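Immunoglobulin-like protein (Pseudomonas aeruginosa, PDB 3N6Y) is of unknown function but adopts an immunoglobulin-like beta-sandwich fold and probably carries a signal sequence for export. Local coordinates at residues E63-P75 / R84-P96. Residues are numbered along the deposited sequence; the frame is centred on the assembly and turned at random.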
loop_
_atom_site.group_PDB
_atom_site.type_symbol
_atom_site.label_atom_id
_atom_site.label_comp_id
_atom_site.label_asym_id
_atom_site.label_seq_id
_atom_site.Cartn_x
_atom_site.Cartn_y
_atom_site.Cartn_z
ATOM N N GLU A 63 9.509 17.130 -7.957
ATOM C CA GLU A 63 8.649 16.952 -9.133
ATOM C C GLU A 63 9.239 16.050 -10.198
ATOM O O GLU A 63 8.506 15.332 -10.877
ATOM C CB GLU A 63 8.315 18.301 -9.767
ATOM C CG GLU A 63 7.481 19.208 -8.940
ATOM C CD GLU A 63 6.067 18.679 -8.677
ATOM O OE1 GLU A 63 5.578 17.772 -9.391
ATOM O OE2 GLU A 63 5.440 19.202 -7.749
ATOM N N GLY A 64 10.550 16.091 -10.376
ATOM C CA GLY A 64 11.175 15.332 -11.464
ATOM C C GLY A 64 11.597 13.928 -11.082
ATOM O O GLY A 64 12.309 13.253 -11.834
ATOM N N ASP A 65 11.167 13.485 -9.907
ATOM C CA ASP A 65 11.610 12.213 -9.354
ATOM C C ASP A 65 10.862 11.058 -10.005
ATOM O O ASP A 65 9.720 11.198 -10.500
ATOM C CB ASP A 65 11.393 12.135 -7.839
ATOM C CG ASP A 65 12.329 13.038 -7.047
ATOM O OD1 ASP A 65 13.293 13.576 -7.636
ATOM O OD2 ASP A 65 12.102 13.176 -5.832
ATOM N N THR A 66 11.544 9.932 -10.059
ATOM C CA THR A 66 10.925 8.657 -10.427
ATOM C C THR A 66 9.728 8.420 -9.480
ATOM O O THR A 66 9.854 8.533 -8.267
ATOM C CB THR A 66 11.935 7.520 -10.305
ATOM O OG1 THR A 66 13.056 7.767 -11.178
ATOM C CG2 THR A 66 11.341 6.112 -10.627
ATOM N N PRO A 67 8.561 8.121 -10.052
ATOM C CA PRO A 67 7.382 7.832 -9.255
ATOM C C PRO A 67 7.519 6.555 -8.440
ATOM O O PRO A 67 8.525 5.802 -8.558
ATOM C CB PRO A 67 6.305 7.688 -10.325
ATOM C CG PRO A 67 7.031 6.986 -11.375
ATOM C CD PRO A 67 8.345 7.725 -11.446
ATOM N N LEU A 68 6.554 6.356 -7.547
ATOM C CA LEU A 68 6.521 5.139 -6.783
ATOM C C LEU A 68 5.848 4.044 -7.590
ATOM O O LEU A 68 4.949 4.276 -8.367
ATOM C CB LEU A 68 5.784 5.323 -5.461
ATOM C CG LEU A 68 6.341 6.372 -4.507
ATOM C CD1 LEU A 68 5.455 6.366 -3.208
ATOM C CD2 LEU A 68 7.854 6.096 -4.240
ATOM N N THR A 69 6.308 2.821 -7.382
ATOM C CA THR A 69 5.605 1.620 -7.842
ATOM C C THR A 69 5.089 0.916 -6.569
ATOM O O THR A 69 5.875 0.485 -5.690
ATOM C CB THR A 69 6.507 0.668 -8.629
ATOM O OG1 THR A 69 7.044 1.319 -9.794
ATOM C CG2 THR A 69 5.692 -0.551 -9.126
ATOM N N LEU A 70 3.767 0.802 -6.467
ATOM C CA LEU A 70 3.135 0.060 -5.369
ATOM C C LEU A 70 2.844 -1.335 -5.896
ATOM O O LEU A 70 1.968 -1.508 -6.769
ATOM C CB LEU A 70 1.826 0.693 -4.879
ATOM C CG LEU A 70 1.809 1.981 -4.045
ATOM C CD1 LEU A 70 2.700 3.092 -4.652
ATOM C CD2 LEU A 70 0.389 2.510 -3.961
ATOM N N LEU A 71 3.564 -2.304 -5.371
ATOM C CA LEU A 71 3.492 -3.692 -5.839
ATOM C C LEU A 71 2.735 -4.474 -4.802
ATOM O O LEU A 71 3.219 -4.694 -3.711
ATOM C CB LEU A 71 4.878 -4.294 -6.008
ATOM C CG LEU A 71 4.843 -5.759 -6.457
ATOM C CD1 LEU A 71 4.175 -5.871 -7.893
ATOM C CD2 LEU A 71 6.248 -6.362 -6.422
ATOM N N TYR A 72 1.506 -4.872 -5.125
ATOM C CA TYR A 72 0.722 -5.710 -4.247
ATOM C C TYR A 72 0.833 -7.145 -4.722
ATOM O O TYR A 72 0.452 -7.438 -5.847
ATOM C CB TYR A 72 -0.761 -5.349 -4.363
ATOM C CG TYR A 72 -1.163 -3.904 -4.059
ATOM C CD1 TYR A 72 -0.924 -2.875 -4.947
ATOM C CD2 TYR A 72 -1.766 -3.585 -2.845
ATOM C CE1 TYR A 72 -1.286 -1.572 -4.657
ATOM C CE2 TYR A 72 -2.146 -2.282 -2.561
ATOM C CZ TYR A 72 -1.905 -1.301 -3.442
ATOM O OH TYR A 72 -2.313 0.004 -3.144
ATOM N N LEU A 73 1.384 -8.018 -3.905
ATOM C CA LEU A 73 1.336 -9.449 -4.187
ATOM C C LEU A 73 0.184 -10.073 -3.380
ATOM O O LEU A 73 0.095 -9.901 -2.146
ATOM C CB LEU A 73 2.666 -10.084 -3.794
ATOM C CG LEU A 73 3.906 -9.653 -4.563
ATOM C CD1 LEU A 73 5.177 -10.402 -3.938
ATOM C CD2 LEU A 73 3.779 -9.986 -6.037
ATOM N N THR A 74 -0.640 -10.851 -4.073
ATOM C CA THR A 74 -1.881 -11.366 -3.535
ATOM C C THR A 74 -1.871 -12.888 -3.597
ATOM O O THR A 74 -1.020 -13.459 -4.286
ATOM C CB THR A 74 -3.128 -10.834 -4.260
ATOM O OG1 THR A 74 -3.413 -11.652 -5.404
ATOM C CG2 THR A 74 -2.928 -9.399 -4.738
ATOM N N PRO A 75 -2.819 -13.551 -2.872
ATOM C CA PRO A 75 -2.941 -14.982 -3.035
ATOM C C PRO A 75 -3.616 -15.465 -4.320
ATOM O O PRO A 75 -3.728 -16.681 -4.524
ATOM C CB PRO A 75 -3.774 -15.399 -1.816
ATOM C CG PRO A 75 -3.776 -14.175 -0.888
ATOM C CD PRO A 75 -3.686 -13.042 -1.791
ATOM N N ARG A 84 -6.934 -14.090 -13.373
ATOM C CA ARG A 84 -6.324 -14.120 -12.051
ATOM C C ARG A 84 -5.265 -13.027 -11.909
ATOM O O ARG A 84 -4.372 -12.892 -12.734
ATOM C CB ARG A 84 -5.719 -15.498 -11.710
ATOM C CG ARG A 84 -5.263 -15.678 -10.222
ATOM C CD ARG A 84 -4.657 -17.070 -9.903
ATOM N NE ARG A 84 -3.467 -17.305 -10.716
ATOM C CZ ARG A 84 -3.316 -18.250 -11.636
ATOM N NH1 ARG A 84 -4.257 -19.158 -11.871
ATOM N NH2 ARG A 84 -2.187 -18.291 -12.328
ATOM N N HIS A 85 -5.393 -12.265 -10.832
ATOM C CA HIS A 85 -4.456 -11.211 -10.482
ATOM C C HIS A 85 -3.684 -11.652 -9.230
ATOM O O HIS A 85 -4.166 -11.518 -8.075
ATOM C CB HIS A 85 -5.215 -9.898 -10.266
ATOM C CG HIS A 85 -6.172 -9.584 -11.355
ATOM N ND1 HIS A 85 -5.870 -8.745 -12.411
ATOM C CD2 HIS A 85 -7.430 -10.037 -11.577
ATOM C CE1 HIS A 85 -6.918 -8.671 -13.216
ATOM N NE2 HIS A 85 -7.867 -9.463 -12.747
ATOM N N ASP A 86 -2.462 -12.133 -9.452
ATOM C CA ASP A 86 -1.542 -12.495 -8.348
ATOM C C ASP A 86 -0.677 -11.301 -7.941
ATOM O O ASP A 86 -0.046 -11.311 -6.861
ATOM C CB ASP A 86 -0.653 -13.663 -8.796
ATOM C CG ASP A 86 -1.479 -14.890 -9.105
ATOM O OD1 ASP A 86 -1.950 -15.485 -8.103
ATOM O OD2 ASP A 86 -1.657 -15.224 -10.302
ATOM N N LYS A 87 -0.608 -10.308 -8.798
ATOM C CA LYS A 87 -0.041 -9.019 -8.407
ATOM C C LYS A 87 -0.852 -7.920 -8.991
ATOM O O LYS A 87 -1.470 -8.070 -10.051
ATOM C CB LYS A 87 1.406 -8.873 -8.844
ATOM C CG LYS A 87 1.624 -8.717 -10.343
ATOM C CD LYS A 87 3.073 -8.341 -10.582
ATOM C CE LYS A 87 3.476 -8.181 -12.052
ATOM N NZ LYS A 87 3.149 -6.855 -12.708
ATOM N N PHE A 88 -0.867 -6.798 -8.288
ATOM C CA PHE A 88 -1.301 -5.519 -8.862
ATOM C C PHE A 88 -0.116 -4.556 -8.773
ATOM O O PHE A 88 0.626 -4.575 -7.774
ATOM C CB PHE A 88 -2.442 -4.933 -8.048
ATOM C CG PHE A 88 -3.678 -5.762 -8.087
ATOM C CD1 PHE A 88 -4.426 -5.841 -9.249
ATOM C CD2 PHE A 88 -4.125 -6.436 -6.963
ATOM C CE1 PHE A 88 -5.579 -6.607 -9.281
ATOM C CE2 PHE A 88 -5.292 -7.211 -7.003
ATOM C CZ PHE A 88 -6.002 -7.270 -8.153
ATOM N N GLU A 89 0.045 -3.728 -9.789
ATOM C CA GLU A 89 1.057 -2.654 -9.806
ATOM C C GLU A 89 0.412 -1.298 -10.082
ATOM O O GLU A 89 -0.329 -1.117 -11.057
ATOM C CB GLU A 89 2.118 -2.973 -10.840
ATOM C CG GLU A 89 3.213 -3.817 -10.275
ATOM C CD GLU A 89 4.419 -3.954 -11.220
ATOM O OE1 GLU A 89 4.923 -5.084 -11.343
ATOM O OE2 GLU A 89 4.834 -2.952 -11.848
ATOM N N VAL A 90 0.675 -0.352 -9.198
ATOM C CA VAL A 90 0.070 0.974 -9.266
ATOM C C VAL A 90 1.226 1.954 -9.301
ATOM O O VAL A 90 2.115 1.848 -8.455
ATOM C CB VAL A 90 -0.873 1.257 -8.083
ATOM C CG1 VAL A 90 -1.324 2.707 -8.092
ATOM C CG2 VAL A 90 -2.085 0.332 -8.131
ATOM N N VAL A 91 1.237 2.846 -10.309
ATOM C CA VAL A 91 2.300 3.873 -10.349
ATOM C C VAL A 91 1.736 5.142 -9.712
ATOM O O VAL A 91 0.613 5.524 -10.009
ATOM C CB VAL A 91 2.882 4.099 -11.739
ATOM C CG1 VAL A 91 3.900 5.267 -11.668
ATOM C CG2 VAL A 91 3.576 2.813 -12.200
ATOM N N GLN A 92 2.469 5.721 -8.760
ATOM C CA GLN A 92 2.025 6.919 -8.042
ATOM C C GLN A 92 3.065 8.028 -8.172
ATOM O O GLN A 92 4.175 7.902 -7.634
ATOM C CB GLN A 92 1.807 6.596 -6.551
ATOM C CG GLN A 92 1.440 7.806 -5.653
ATOM C CD GLN A 92 1.416 7.462 -4.137
ATOM O OE1 GLN A 92 0.887 6.427 -3.744
ATOM N NE2 GLN A 92 1.988 8.337 -3.296
ATOM N N LYS A 93 2.713 9.120 -8.850
ATOM C CA LYS A 93 3.624 10.288 -8.903
ATOM C C LYS A 93 3.805 10.859 -7.484
ATOM O O LYS A 93 2.856 11.027 -6.747
ATOM C CB LYS A 93 3.072 11.370 -9.835
ATOM C CG LYS A 93 3.906 12.668 -9.889
ATOM C CD LYS A 93 3.709 13.396 -11.236
ATOM C CE LYS A 93 4.227 14.838 -11.252
ATOM N NZ LYS A 93 5.642 15.023 -10.784
ATOM N N LEU A 94 5.057 11.140 -7.125
ATOM C CA LEU A 94 5.356 11.780 -5.871
ATOM C C LEU A 94 4.853 13.225 -5.845
ATOM O O LEU A 94 5.008 13.973 -6.785
ATOM C CB LEU A 94 6.873 11.751 -5.647
ATOM C CG LEU A 94 7.443 10.347 -5.355
ATOM C CD1 LEU A 94 8.960 10.427 -5.498
ATOM C CD2 LEU A 94 7.019 9.837 -3.976
ATOM N N VAL A 95 4.231 13.604 -4.743
ATOM C CA VAL A 95 3.728 14.968 -4.547
ATOM C C VAL A 95 4.515 15.586 -3.417
ATOM O O VAL A 95 4.318 15.227 -2.274
ATOM C CB VAL A 95 2.227 14.940 -4.197
ATOM C CG1 VAL A 95 1.727 16.276 -3.820
ATOM C CG2 VAL A 95 1.431 14.325 -5.377
ATOM N N PRO A 96 5.426 16.529 -3.726
ATOM C CA PRO A 96 6.349 17.020 -2.701
ATOM C C PRO A 96 5.649 17.500 -1.409
ATOM O O PRO A 96 6.114 17.249 -0.293
ATOM C CB PRO A 96 7.081 18.169 -3.419
ATOM C CG PRO A 96 7.053 17.776 -4.877
ATOM C CD PRO A 96 5.726 17.084 -5.057
HETATM O O HOH W 1 3.641 15.917 -8.107
HETATM O O HOH W 2 7.257 11.162 -9.107
HETATM O O HOH W 3 -0.431 -15.531 -5.929
#
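T74 OG1 is held by two bonds: it donates to H85 O over 2.8 Å, in the plane of that carbonyl and on a lone pair, and also bonds G76 N. Its chi1 of 86° sets the hydroxyl between the backbone N and carbonyl carbon, while CG2 comes 3.9 Å from F88 CD2; threonine supplies a hydroxyl for the carbonyl and a methyl for the ring. Here D86 breaks the second strand at a corner, and its O still receives T74 N. Beyond it, strands 68-74 and 87-92 run antiparallel at 161°, the hydrogen-bonded pairs being Y72 with F88, L70 with V90 and L68 with Q92. On their shared face the Y72 ring turns its edge to F88 O, and its hydroxyl bonds A104 O; apolar L68, L70 and Y72 suit burial against strands 51-59 and 101-106. On the other, more exposed face K87 NZ, as modelled, forms a salt bridge with E89 OE1. Just beyond 87-92, L94 CD2 lies 3.6 Å from L68 CG, and K93 NZ makes a salt bridge with E63 OE1 at 3.1 Å. Strand 116-124 pairs with the other edge of 68-74, an antiparallel arrangement consistent with the immunoglobulin-like sandwich of the E-set clan.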